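Local atomic coordinates of putative serine phosphatase (Pseudomonas aeruginosa, PDB entry 6K4E), a protein that probably removes phosphate from phosphoserine or phosphothreonine of a partner protein as a magnesium-dependent PP2C-type phosphatase, in a pathway that controls biofilm formation. Residues 238-242 / 252-257; 108-112 / 235-239; 79-83 / 269-273; 195-200 / 261-266. All blocks are in the same frame, centred on the assembly; numbering follows the deposited sequence.

Interaction 1 of 4, residues 238-242 / 252-257; sequences DGFLD and FGSRRF. With MG (magnesium ion), chain H; MG (magnesium ion), chain F.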
loop_
_atom_site.group_PDB
_atom_site.type_symbol
_atom_site.label_atom_id
_atom_site.label_comp_id
_atom_site.label_asym_id
_atom_site.label_seq_id
_atom_site.Cartn_x
_atom_site.Cartn_y
_atom_site.Cartn_z
ATOM N N ASP B 238 12.604 -15.499 -5.882
ATOM C CA ASP B 238 13.448 -16.529 -5.292
ATOM C C ASP B 238 12.693 -17.677 -4.560
ATOM O O ASP B 238 13.290 -18.703 -4.298
ATOM C CB ASP B 238 14.492 -15.877 -4.350
ATOM C CG ASP B 238 13.908 -15.112 -3.189
ATOM O OD1 ASP B 238 12.664 -15.195 -2.980
ATOM O OD2 ASP B 238 14.683 -14.429 -2.478
ATOM N N GLY B 239 11.448 -17.448 -4.157
ATOM C CA GLY B 239 10.680 -18.393 -3.350
ATOM C C GLY B 239 10.638 -19.840 -3.802
ATOM O O GLY B 239 10.828 -20.743 -2.994
ATOM N N PHE B 240 10.338 -20.078 -5.084
ATOM C CA PHE B 240 10.267 -21.417 -5.682
ATOM C C PHE B 240 11.674 -22.059 -5.666
ATOM O O PHE B 240 11.806 -23.251 -5.358
ATOM C CB PHE B 240 9.737 -21.322 -7.150
ATOM C CG PHE B 240 9.333 -22.643 -7.777
ATOM C CD1 PHE B 240 10.290 -23.527 -8.268
ATOM C CD2 PHE B 240 7.986 -22.998 -7.894
ATOM C CE1 PHE B 240 9.906 -24.742 -8.845
ATOM C CE2 PHE B 240 7.612 -24.214 -8.475
ATOM C CZ PHE B 240 8.569 -25.074 -8.948
ATOM N N LEU B 241 12.718 -21.265 -6.007
ATOM C CA LEU B 241 14.107 -21.776 -6.098
ATOM C C LEU B 241 14.690 -21.977 -4.721
ATOM O O LEU B 241 15.631 -22.742 -4.569
ATOM C CB LEU B 241 15.019 -20.828 -6.944
ATOM C CG LEU B 241 14.799 -20.844 -8.477
ATOM C CD1 LEU B 241 13.622 -19.933 -8.903
ATOM C CD2 LEU B 241 16.021 -20.357 -9.188
ATOM N N ASP B 242 14.130 -21.321 -3.721
ATOM C CA ASP B 242 14.591 -21.447 -2.336
ATOM C C ASP B 242 13.799 -22.468 -1.559
ATOM O O ASP B 242 14.163 -22.767 -0.428
ATOM C CB ASP B 242 14.572 -20.073 -1.622
ATOM C CG ASP B 242 15.603 -19.074 -2.128
ATOM O OD1 ASP B 242 16.497 -19.480 -2.920
ATOM O OD2 ASP B 242 15.537 -17.903 -1.712
ATOM N N PHE B 252 15.324 -26.026 -3.735
ATOM C CA PHE B 252 15.166 -26.548 -5.093
ATOM C C PHE B 252 16.393 -26.167 -5.944
ATOM O O PHE B 252 17.090 -27.054 -6.401
ATOM C CB PHE B 252 13.857 -26.013 -5.690
ATOM C CG PHE B 252 13.393 -26.718 -6.930
ATOM C CD1 PHE B 252 12.771 -27.965 -6.852
ATOM C CD2 PHE B 252 13.494 -26.106 -8.175
ATOM C CE1 PHE B 252 12.302 -28.602 -8.010
ATOM C CE2 PHE B 252 13.009 -26.741 -9.332
ATOM C CZ PHE B 252 12.426 -27.981 -9.237
ATOM N N GLY B 253 16.695 -24.865 -6.031
ATOM C CA GLY B 253 17.877 -24.332 -6.700
ATOM C C GLY B 253 17.737 -24.055 -8.182
ATOM O O GLY B 253 16.772 -24.496 -8.830
ATOM N N SER B 254 18.738 -23.299 -8.712
ATOM C CA SER B 254 18.878 -22.862 -10.109
ATOM C C SER B 254 19.047 -24.008 -11.094
ATOM O O SER B 254 18.483 -23.921 -12.188
ATOM C CB SER B 254 20.063 -21.902 -10.282
ATOM O OG SER B 254 19.994 -20.725 -9.499
ATOM N N ARG B 255 19.849 -25.050 -10.752
ATOM C CA ARG B 255 20.081 -26.187 -11.650
ATOM C C ARG B 255 18.807 -27.044 -11.823
ATOM O O ARG B 255 18.444 -27.318 -12.974
ATOM C CB ARG B 255 21.315 -27.030 -11.258
ATOM C CG ARG B 255 22.615 -26.220 -11.359
ATOM C CD ARG B 255 23.775 -26.758 -10.519
ATOM N NE ARG B 255 24.779 -25.718 -10.248
ATOM C CZ ARG B 255 26.048 -25.959 -9.920
ATOM N NH1 ARG B 255 26.494 -27.208 -9.829
ATOM N NH2 ARG B 255 26.884 -24.953 -9.692
ATOM N N ARG B 256 18.096 -27.416 -10.710
ATOM C CA ARG B 256 16.835 -28.177 -10.846
ATOM C C ARG B 256 15.781 -27.312 -11.571
ATOM O O ARG B 256 15.008 -27.854 -12.347
ATOM C CB ARG B 256 16.245 -28.629 -9.496
ATOM C CG ARG B 256 17.011 -29.737 -8.785
ATOM C CD ARG B 256 16.297 -30.106 -7.486
ATOM N NE ARG B 256 17.023 -31.121 -6.732
ATOM C CZ ARG B 256 17.834 -30.886 -5.698
ATOM N NH1 ARG B 256 17.974 -29.652 -5.218
ATOM N NH2 ARG B 256 18.479 -31.890 -5.111
ATOM N N PHE B 257 15.826 -25.980 -11.380
ATOM C CA PHE B 257 14.884 -25.041 -11.997
ATOM C C PHE B 257 15.072 -24.950 -13.511
ATOM O O PHE B 257 14.084 -25.102 -14.238
ATOM C CB PHE B 257 14.942 -23.673 -11.315
ATOM C CG PHE B 257 13.889 -22.685 -11.733
ATOM C CD1 PHE B 257 12.569 -22.829 -11.303
ATOM C CD2 PHE B 257 14.212 -21.599 -12.535
ATOM C CE1 PHE B 257 11.587 -21.922 -11.697
ATOM C CE2 PHE B 257 13.228 -20.688 -12.930
ATOM C CZ PHE B 257 11.930 -20.835 -12.482
HETATM MG MG MG H . 16.703 -13.504 -2.829
HETATM MG MG MG F . 11.238 -14.011 -1.549
HETATM O O HOH W 1 12.874 -13.219 -0.569
HETATM O O HOH W 2 9.480 -14.613 -2.866
HETATM O O HOH W 3 10.249 -13.072 0.059
HETATM O O HOH W 4 16.752 -13.905 -0.575
HETATM O O HOH W 5 16.029 -11.566 -1.701
#

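Interaction 2 of 4, residues 108-112 / 235-239; sequences IGVVD and LSTDG. With MG (magnesium ion), chain F; MG (magnesium ion), chain G; MG (magnesium ion), chain H.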
loop_
_atom_site.group_PDB
_atom_site.type_symbol
_atom_site.label_atom_id
_atom_site.label_comp_id
_atom_site.label_asym_id
_atom_site.label_seq_id
_atom_site.Cartn_x
_atom_site.Cartn_y
_atom_site.Cartn_z
ATOM N N ILE B 108 5.372 -6.922 -18.730
ATOM C CA ILE B 108 5.087 -8.005 -17.788
ATOM C C ILE B 108 6.220 -8.088 -16.750
ATOM O O ILE B 108 7.388 -7.934 -17.095
ATOM C CB ILE B 108 4.814 -9.288 -18.577
ATOM C CG1 ILE B 108 4.178 -10.379 -17.704
ATOM C CG2 ILE B 108 6.064 -9.786 -19.334
ATOM C CD1 ILE B 108 3.488 -11.636 -18.538
ATOM N N GLY B 109 5.882 -8.315 -15.498
ATOM C CA GLY B 109 6.908 -8.388 -14.465
ATOM C C GLY B 109 6.503 -9.021 -13.153
ATOM O O GLY B 109 5.331 -9.305 -12.936
ATOM N N VAL B 110 7.487 -9.290 -12.290
ATOM C CA VAL B 110 7.306 -9.878 -10.955
ATOM C C VAL B 110 8.076 -9.017 -9.980
ATOM O O VAL B 110 9.084 -8.406 -10.351
ATOM C CB VAL B 110 7.738 -11.368 -10.822
ATOM C CG1 VAL B 110 6.845 -12.298 -11.640
ATOM C CG2 VAL B 110 9.231 -11.569 -11.136
ATOM N N VAL B 111 7.609 -8.958 -8.733
ATOM C CA VAL B 111 8.240 -8.121 -7.706
ATOM C C VAL B 111 8.238 -8.913 -6.412
ATOM O O VAL B 111 7.240 -9.542 -6.097
ATOM C CB VAL B 111 7.524 -6.729 -7.508
ATOM C CG1 VAL B 111 8.252 -5.884 -6.480
ATOM C CG2 VAL B 111 7.387 -5.945 -8.814
ATOM N N ASP B 112 9.344 -8.866 -5.661
ATOM C CA ASP B 112 9.441 -9.504 -4.346
ATOM C C ASP B 112 9.859 -8.376 -3.434
ATOM O O ASP B 112 11.003 -7.915 -3.531
ATOM C CB ASP B 112 10.498 -10.646 -4.348
ATOM C CG ASP B 112 10.681 -11.375 -3.014
ATOM O OD1 ASP B 112 10.085 -10.931 -2.008
ATOM O OD2 ASP B 112 11.370 -12.441 -2.993
ATOM N N LEU B 235 9.525 -15.649 -15.400
ATOM C CA LEU B 235 9.894 -14.646 -14.421
ATOM C C LEU B 235 9.503 -15.226 -13.091
ATOM O O LEU B 235 8.322 -15.325 -12.809
ATOM C CB LEU B 235 9.134 -13.330 -14.695
ATOM C CG LEU B 235 9.726 -12.442 -15.786
ATOM C CD1 LEU B 235 8.775 -11.294 -16.135
ATOM C CD2 LEU B 235 11.097 -11.872 -15.377
ATOM N N SER B 236 10.477 -15.603 -12.273
ATOM C CA SER B 236 10.180 -16.168 -10.971
ATOM C C SER B 236 10.895 -15.394 -9.876
ATOM O O SER B 236 12.031 -14.989 -10.063
ATOM C CB SER B 236 10.616 -17.634 -10.920
ATOM O OG SER B 236 10.574 -18.144 -9.597
ATOM N N THR B 237 10.265 -15.270 -8.701
ATOM C CA THR B 237 10.930 -14.691 -7.519
ATOM C C THR B 237 11.787 -15.805 -6.921
ATOM O O THR B 237 11.714 -16.950 -7.387
ATOM C CB THR B 237 9.907 -14.143 -6.508
ATOM O OG1 THR B 237 9.009 -15.197 -6.133
ATOM C CG2 THR B 237 9.089 -12.949 -7.076
ATOM N N ASP B 238 12.604 -15.499 -5.882
ATOM C CA ASP B 238 13.448 -16.529 -5.292
ATOM C C ASP B 238 12.693 -17.677 -4.560
ATOM O O ASP B 238 13.290 -18.703 -4.298
ATOM C CB ASP B 238 14.492 -15.877 -4.350
ATOM C CG ASP B 238 13.908 -15.112 -3.189
ATOM O OD1 ASP B 238 12.664 -15.195 -2.980
ATOM O OD2 ASP B 238 14.683 -14.429 -2.478
ATOM N N GLY B 239 11.448 -17.448 -4.157
ATOM C CA GLY B 239 10.680 -18.393 -3.350
ATOM C C GLY B 239 10.638 -19.840 -3.802
ATOM O O GLY B 239 10.828 -20.743 -2.994
HETATM MG MG MG F . 11.238 -14.011 -1.549
HETATM MG MG MG G . 9.644 -10.876 0.190
HETATM MG MG MG H . 16.703 -13.504 -2.829
HETATM O O HOH W 6 12.804 -12.710 -5.453
HETATM O O HOH W 1 12.874 -13.219 -0.569
HETATM O O HOH W 2 9.480 -14.613 -2.866
HETATM O O HOH W 3 10.249 -13.072 0.059
HETATM O O HOH W 7 7.902 -11.926 -0.583
HETATM O O HOH W 8 11.673 -10.571 0.111
#

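Interaction 3 of 4, residues 79-83 / 269-273; sequences GEHHF and LPEQA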
loop_
_atom_site.group_PDB
_atom_site.type_symbol
_atom_site.label_atom_id
_atom_site.label_comp_id
_atom_site.label_asym_id
_atom_site.label_seq_id
_atom_site.Cartn_x
_atom_site.Cartn_y
_atom_site.Cartn_z
ATOM N N GLY B 79 -4.215 -15.249 -22.876
ATOM C CA GLY B 79 -4.883 -16.539 -22.869
ATOM C C GLY B 79 -3.937 -17.618 -22.412
ATOM O O GLY B 79 -3.288 -17.476 -21.368
ATOM N N GLU B 80 -3.797 -18.653 -23.229
ATOM C CA GLU B 80 -2.900 -19.767 -22.937
ATOM C C GLU B 80 -1.443 -19.485 -23.312
ATOM O O GLU B 80 -0.610 -20.370 -23.174
ATOM C CB GLU B 80 -3.409 -21.079 -23.565
ATOM C CG GLU B 80 -4.694 -21.572 -22.916
ATOM C CD GLU B 80 -5.120 -22.999 -23.199
ATOM O OE1 GLU B 80 -4.448 -23.683 -24.002
ATOM O OE2 GLU B 80 -6.125 -23.442 -22.599
ATOM N N HIS B 81 -1.116 -18.246 -23.689
ATOM C CA HIS B 81 0.266 -17.887 -23.958
ATOM C C HIS B 81 0.877 -17.221 -22.728
ATOM O O HIS B 81 1.805 -16.413 -22.828
ATOM C CB HIS B 81 0.394 -17.082 -25.246
ATOM C CG HIS B 81 0.466 -17.962 -26.450
ATOM N ND1 HIS B 81 1.639 -18.093 -27.179
ATOM C CD2 HIS B 81 -0.475 -18.778 -26.980
ATOM C CE1 HIS B 81 1.365 -18.958 -28.143
ATOM N NE2 HIS B 81 0.106 -19.401 -28.065
ATOM N N HIS B 82 0.303 -17.570 -21.543
ATOM C CA HIS B 82 0.789 -17.187 -20.228
ATOM C C HIS B 82 0.336 -18.207 -19.199
ATOM O O HIS B 82 -0.636 -18.925 -19.436
ATOM C CB HIS B 82 0.310 -15.759 -19.822
ATOM C CG HIS B 82 -0.829 -15.738 -18.854
ATOM N ND1 HIS B 82 -2.131 -16.030 -19.260
ATOM C CD2 HIS B 82 -0.828 -15.487 -17.519
ATOM C CE1 HIS B 82 -2.867 -15.982 -18.159
ATOM N NE2 HIS B 82 -2.130 -15.662 -17.085
ATOM N N PHE B 83 0.991 -18.200 -18.018
ATOM C CA PHE B 83 0.550 -18.935 -16.840
ATOM C C PHE B 83 1.026 -18.193 -15.613
ATOM O O PHE B 83 2.024 -17.477 -15.683
ATOM C CB PHE B 83 0.918 -20.425 -16.833
ATOM C CG PHE B 83 2.332 -20.813 -16.450
ATOM C CD1 PHE B 83 2.787 -20.650 -15.135
ATOM C CD2 PHE B 83 3.157 -21.469 -17.360
ATOM C CE1 PHE B 83 4.065 -21.050 -14.773
ATOM C CE2 PHE B 83 4.430 -21.892 -16.986
ATOM C CZ PHE B 83 4.877 -21.678 -15.699
ATOM N N LEU B 269 1.290 -24.002 -21.870
ATOM C CA LEU B 269 1.546 -23.320 -20.593
ATOM C C LEU B 269 0.581 -23.744 -19.464
ATOM O O LEU B 269 1.067 -23.911 -18.338
ATOM C CB LEU B 269 1.627 -21.797 -20.757
ATOM C CG LEU B 269 3.029 -21.280 -21.135
ATOM C CD1 LEU B 269 3.367 -21.570 -22.589
ATOM C CD2 LEU B 269 3.167 -19.813 -20.883
ATOM N N PRO B 270 -0.719 -24.062 -19.713
ATOM C CA PRO B 270 -1.566 -24.568 -18.611
ATOM C C PRO B 270 -1.038 -25.911 -18.087
ATOM O O PRO B 270 -1.137 -26.163 -16.893
ATOM C CB PRO B 270 -2.935 -24.750 -19.264
ATOM C CG PRO B 270 -2.914 -23.849 -20.417
ATOM C CD PRO B 270 -1.515 -23.946 -20.946
ATOM N N GLU B 271 -0.409 -26.727 -18.968
ATOM C CA GLU B 271 0.188 -27.998 -18.573
ATOM C C GLU B 271 1.486 -27.804 -17.820
ATOM O O GLU B 271 1.748 -28.558 -16.876
ATOM C CB GLU B 271 0.350 -28.926 -19.773
ATOM C CG GLU B 271 -0.984 -29.291 -20.416
ATOM C CD GLU B 271 -0.856 -30.032 -21.740
ATOM O OE1 GLU B 271 0.222 -30.609 -22.007
ATOM O OE2 GLU B 271 -1.851 -30.071 -22.496
ATOM N N GLN B 272 2.306 -26.790 -18.231
ATOM C CA GLN B 272 3.570 -26.452 -17.578
ATOM C C GLN B 272 3.326 -26.034 -16.156
ATOM O O GLN B 272 3.963 -26.559 -15.261
ATOM C CB GLN B 272 4.303 -25.342 -18.321
ATOM C CG GLN B 272 4.776 -25.719 -19.717
ATOM C CD GLN B 272 5.746 -24.656 -20.191
ATOM O OE1 GLN B 272 6.563 -24.159 -19.418
ATOM N NE2 GLN B 272 5.681 -24.286 -21.458
ATOM N N ALA B 273 2.364 -25.114 -15.938
ATOM C CA ALA B 273 1.938 -24.615 -14.629
ATOM C C ALA B 273 1.627 -25.762 -13.707
ATOM O O ALA B 273 2.218 -25.825 -12.640
ATOM C CB ALA B 273 0.712 -23.734 -14.779
HETATM O O HOH W 9 -0.156 -22.832 -24.149
#

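Interaction 4 of 4, residues 195-200 / 261-266; sequences YASDGE and LRDHAR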
loop_
_atom_site.group_PDB
_atom_site.type_symbol
_atom_site.label_atom_id
_atom_site.label_comp_id
_atom_site.label_asym_id
_atom_site.label_seq_id
_atom_site.Cartn_x
_atom_site.Cartn_y
_atom_site.Cartn_z
ATOM N N TYR B 195 14.359 -16.148 -17.428
ATOM C CA TYR B 195 14.740 -17.426 -17.960
ATOM C C TYR B 195 13.974 -17.568 -19.292
ATOM O O TYR B 195 12.846 -17.096 -19.397
ATOM C CB TYR B 195 14.314 -18.520 -16.993
ATOM C CG TYR B 195 15.299 -18.790 -15.881
ATOM C CD1 TYR B 195 16.361 -19.670 -16.063
ATOM C CD2 TYR B 195 15.139 -18.210 -14.620
ATOM C CE1 TYR B 195 17.268 -19.934 -15.042
ATOM C CE2 TYR B 195 16.042 -18.467 -13.587
ATOM C CZ TYR B 195 17.108 -19.333 -13.806
ATOM O OH TYR B 195 17.982 -19.660 -12.797
ATOM N N ALA B 196 14.609 -18.139 -20.316
ATOM C CA ALA B 196 14.004 -18.366 -21.641
ATOM C C ALA B 196 14.404 -19.737 -22.087
ATOM O O ALA B 196 15.557 -20.121 -21.892
ATOM C CB ALA B 196 14.511 -17.350 -22.651
ATOM N N SER B 197 13.470 -20.480 -22.682
ATOM C CA SER B 197 13.748 -21.818 -23.156
ATOM C C SER B 197 12.899 -22.205 -24.376
ATOM O O SER B 197 11.732 -21.833 -24.472
ATOM C CB SER B 197 13.583 -22.836 -22.034
ATOM O OG SER B 197 14.051 -24.081 -22.510
ATOM N N ASP B 198 13.503 -22.954 -25.301
ATOM C CA ASP B 198 12.799 -23.466 -26.477
ATOM C C ASP B 198 12.590 -24.990 -26.356
ATOM O O ASP B 198 12.129 -25.625 -27.307
ATOM C CB ASP B 198 13.543 -23.082 -27.770
ATOM C CG ASP B 198 14.934 -23.698 -27.934
ATOM O OD1 ASP B 198 15.495 -24.197 -26.929
ATOM O OD2 ASP B 198 15.478 -23.645 -29.054
ATOM N N GLY B 199 12.931 -25.539 -25.182
ATOM C CA GLY B 199 12.860 -26.961 -24.869
ATOM C C GLY B 199 14.175 -27.675 -25.113
ATOM O O GLY B 199 14.302 -28.852 -24.771
ATOM N N GLU B 200 15.158 -26.982 -25.714
ATOM C CA GLU B 200 16.490 -27.506 -25.999
ATOM C C GLU B 200 17.506 -26.703 -25.187
ATOM O O GLU B 200 18.210 -27.250 -24.338
ATOM C CB GLU B 200 16.790 -27.394 -27.509
ATOM C CG GLU B 200 17.485 -28.610 -28.115
ATOM C CD GLU B 200 16.632 -29.686 -28.782
ATOM O OE1 GLU B 200 15.720 -29.343 -29.572
ATOM O OE2 GLU B 200 16.888 -30.882 -28.513
ATOM N N LEU B 261 12.434 -26.177 -16.474
ATOM C CA LEU B 261 12.023 -25.265 -17.536
ATOM C C LEU B 261 12.277 -25.862 -18.903
ATOM O O LEU B 261 11.358 -25.871 -19.705
ATOM C CB LEU B 261 12.733 -23.888 -17.449
ATOM C CG LEU B 261 12.553 -23.063 -16.193
ATOM C CD1 LEU B 261 13.147 -21.671 -16.377
ATOM C CD2 LEU B 261 11.071 -23.010 -15.722
ATOM N N ARG B 262 13.511 -26.347 -19.180
ATOM C CA ARG B 262 13.882 -26.972 -20.453
ATOM C C ARG B 262 12.990 -28.168 -20.733
ATOM O O ARG B 262 12.497 -28.324 -21.850
ATOM C CB ARG B 262 15.343 -27.443 -20.414
ATOM C CG ARG B 262 15.824 -28.077 -21.744
ATOM C CD ARG B 262 17.127 -28.853 -21.597
ATOM N NE ARG B 262 16.976 -29.994 -20.687
ATOM C CZ ARG B 262 17.537 -30.093 -19.482
ATOM N NH1 ARG B 262 18.361 -29.140 -19.039
ATOM N NH2 ARG B 262 17.312 -31.163 -18.726
ATOM N N ASP B 263 12.770 -28.994 -19.716
ATOM C CA ASP B 263 11.911 -30.174 -19.848
ATOM C C ASP B 263 10.479 -29.861 -20.257
ATOM O O ASP B 263 9.872 -30.655 -20.958
ATOM C CB ASP B 263 11.922 -30.992 -18.551
ATOM C CG ASP B 263 12.778 -32.219 -18.666
ATOM O OD1 ASP B 263 14.027 -32.087 -18.577
ATOM O OD2 ASP B 263 12.213 -33.309 -18.908
ATOM N N HIS B 264 9.927 -28.714 -19.813
ATOM C CA HIS B 264 8.512 -28.394 -20.072
ATOM C C HIS B 264 8.262 -27.278 -21.087
ATOM O O HIS B 264 7.142 -27.189 -21.578
ATOM C CB HIS B 264 7.805 -28.087 -18.735
ATOM C CG HIS B 264 7.768 -29.277 -17.808
ATOM N ND1 HIS B 264 8.791 -29.520 -16.883
ATOM C CD2 HIS B 264 6.886 -30.309 -17.757
ATOM C CE1 HIS B 264 8.460 -30.645 -16.263
ATOM N NE2 HIS B 264 7.326 -31.164 -16.754
ATOM N N ALA B 265 9.299 -26.474 -21.441
ATOM C CA ALA B 265 9.242 -25.260 -22.283
ATOM C C ALA B 265 8.391 -25.342 -23.552
ATOM O O ALA B 265 7.721 -24.367 -23.896
ATOM C CB ALA B 265 10.635 -24.784 -22.648
ATOM N N ARG B 266 8.445 -26.453 -24.255
ATOM C CA ARG B 266 7.684 -26.629 -25.495
ATOM C C ARG B 266 6.219 -27.025 -25.246
ATOM O O ARG B 266 5.430 -26.968 -26.170
ATOM C CB ARG B 266 8.403 -27.620 -26.437
ATOM C CG ARG B 266 8.627 -27.047 -27.839
ATOM C CD ARG B 266 9.480 -27.919 -28.765
ATOM N NE ARG B 266 10.905 -27.887 -28.411
ATOM C CZ ARG B 266 11.906 -28.215 -29.228
ATOM N NH1 ARG B 266 11.658 -28.586 -30.480
ATOM N NH2 ARG B 266 13.163 -28.159 -28.805
#

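Interaction 1 of 4, residues 238-242 / 252-257
L241 and G253 bring the two backbones within 4.6 Å of each other, CA to CA, where the short, weakly bonded helical turn 238-242 passes the start of helix 254-264. G253 sits at the N-cap position with positive phi, and its N-H donates to L241 O (2.8 Å, N-H...O 154°). Beside this bond F240, F252 and F257 form an aromatic cluster. F240 turns its edge to the face of F252 in a T-shaped pair, planes 83° apart, with F240 CE1 3.7 Å from F252 CE2. The other face of the F252 ring takes CB of R256, whose NH1 reaches back to F252 O (3.0 Å). L241 plants CD1 squarely over the F257 ring, 3.8 Å from its centroid, a CH-pi contact; CD2, the other branch, lies against CA of S254. F240 also leans on F257, CD1 to CD1 at 3.9 Å. At the start of the turn D238 binds two magnesium ions, one through each carboxylate oxygen. The cluster is wedged between the sheet and the helices: F240 and F257 rest on I295 of strand 293-300, while from helix 269-284 L280 packs on F240 and T279 on F252.

Interaction 2 of 4, residues 108-112 / 235-239
D112 and D238 meet at a magnesium ion, which D112 OD2 binds at 2.1 Å and D238 OD1 at 2.3 Å. The two oxygens are 3.0 Å apart, a closeness the shared metal probably makes tolerable, and the carboxylate planes stand 79° to each other. Three waters and D291 complete this site. D112 CG lies anti to the backbone N (chi1 180°), which points the carboxylate at the metals; OD1 takes a second magnesium ion at 2.2 Å, a site shared with the backbone carbonyls of C113 and G115. Both carboxylate oxygens of D112 are thus metal ligands, the bridging arrangement of a PP2C-type binuclear centre. One water links the segments by hydrogen bonds: it donates to D112 OD2 (2.9 Å) and accepts from D238 N (2.8 Å), tying the metal ligand to the backbone of the other segment. The rest is van der Waals packing. V110 lays CG1 on L235 O at 3.6 Å and both methyls near L235 CB, while L235 CD1 reaches CA of G109. T237 CG2 lies 3.8 Å from D112 CB, its OG1 being bonded to D95. The segments run nearly parallel, 6° apart, but belong to different sheets: strand 105-113 bonds to 95-101 and 171-179, strand 231-236 faces it across the beta-sandwich, and L296 of strand 293-300 packs on I108 and V110.

Interaction 3 of 4, residues 79-83 / 269-273
E80 opens the contact from the loop after helix 71-77. Its side chain crosses the ring of P270 at about a right angle, CD lying 3.7 Å from P270 CG, so the aliphatic proline edge meets the carboxylate end by van der Waals contact. The E80 carbonyl is bridged to the helix by water: the water donates to E80 O (2.7 Å) and accepts from L269 N (2.9 Å), giving the N-H at the start of helix 269-284 a partner. The same carbonyl oxygen touches L269 CB. From H81 to H82 the chain passes over one branch of L269, whose CD2 rests 3.6 Å from H82 CA. H82 itself turns back to its own loop, ND1 donating to G79 O (2.8 Å). F83 then carries the largest share. With CG set between the backbone N and the carbonyl carbon (chi1 79°), the ring is set against the helix, and A273 covers one face, its CB 4.0 Å from the ring centroid in a CH-pi contact. At the ring edge, in plane, come L269 CB and Q272 OE1; CD2 also approaches L269 O. Q272 CB is 3.7 Å from F83 CE2, while the amide is held by Y234 and Q267. The contact seats the first turn of helix 269-284 on the sheet: F83 bonds through its backbone to S297 and also packs on I295, L269 lies on S297, R299 and T232, and F276 from the next turn of the helix meets the F83 ring.

Interaction 4 of 4, residues 195-200 / 261-266
E200 OE1 and R266 NH2 form a salt bridge across the contact at 2.9 Å, with an N-H...O angle of 145°. The loop that carries E200 is the tight connection between strands 194-197 and 202-205, an antiparallel hairpin at one edge of the PP2C sandwich, and it packs against residues 261-266. R266 bends at chi3 (-74°), which swings its guanidinium back across the loop. The carboxylate oxygen lies near the guanidinium plane, yet NH2 meets it from above the carboxylate plane, the two planes being 76° apart. R266 NE also donates to D198 O at 2.8 Å, but this bond is weak because the N-H points well off the oxygen. Two side-chain-to-backbone turns shape the loop. S197 OG accepts from G199 N (3.2 Å) as an ST turn and is also bonded to E201 O; D198 OD1 accepts from E200 N as an Asx turn and takes E201 N as well. G199, at positive phi, comes in close to the helix, where its CA makes a CA-H...O contact with R262 O at 3.3 Å. R262 runs its aliphatic part past the loop, CD 3.4 Å from E200 O, on the way to a salt bridge with D259. A265 CB is in contact with both S197 OG and G199 N. Earlier in the strand, where the ring of Y195 also packs edge-to-face with F257, L261 crosses Y195 at about a right angle and sets its CD1 methyl 3.4 Å from Y195 CB.

Overall arrangement
From the N terminus, 79-83 comes first and meets 269-273 only near the end of the chain; interaction 3 therefore closes the longest loop, and the other three nest inside it. Strand segment 108-112 packs against 235-239, so interaction 2 bridges the two sheets near the centre of the chain. Residues 195-200 lie within that loop but find their partner beyond it in 261-266, making interactions 2 and 4 cross. Interaction 1, the shortest closure, nests inside interaction 4 and begins on the D238-G239 turn where interaction 2 ends. Helices 254-264 and 269-284, consecutive in the chain, are thereby fixed on one sheet: interactions 1 and 4 touch through F257 and Y195, interactions 3 and 4 through Q272 and A265.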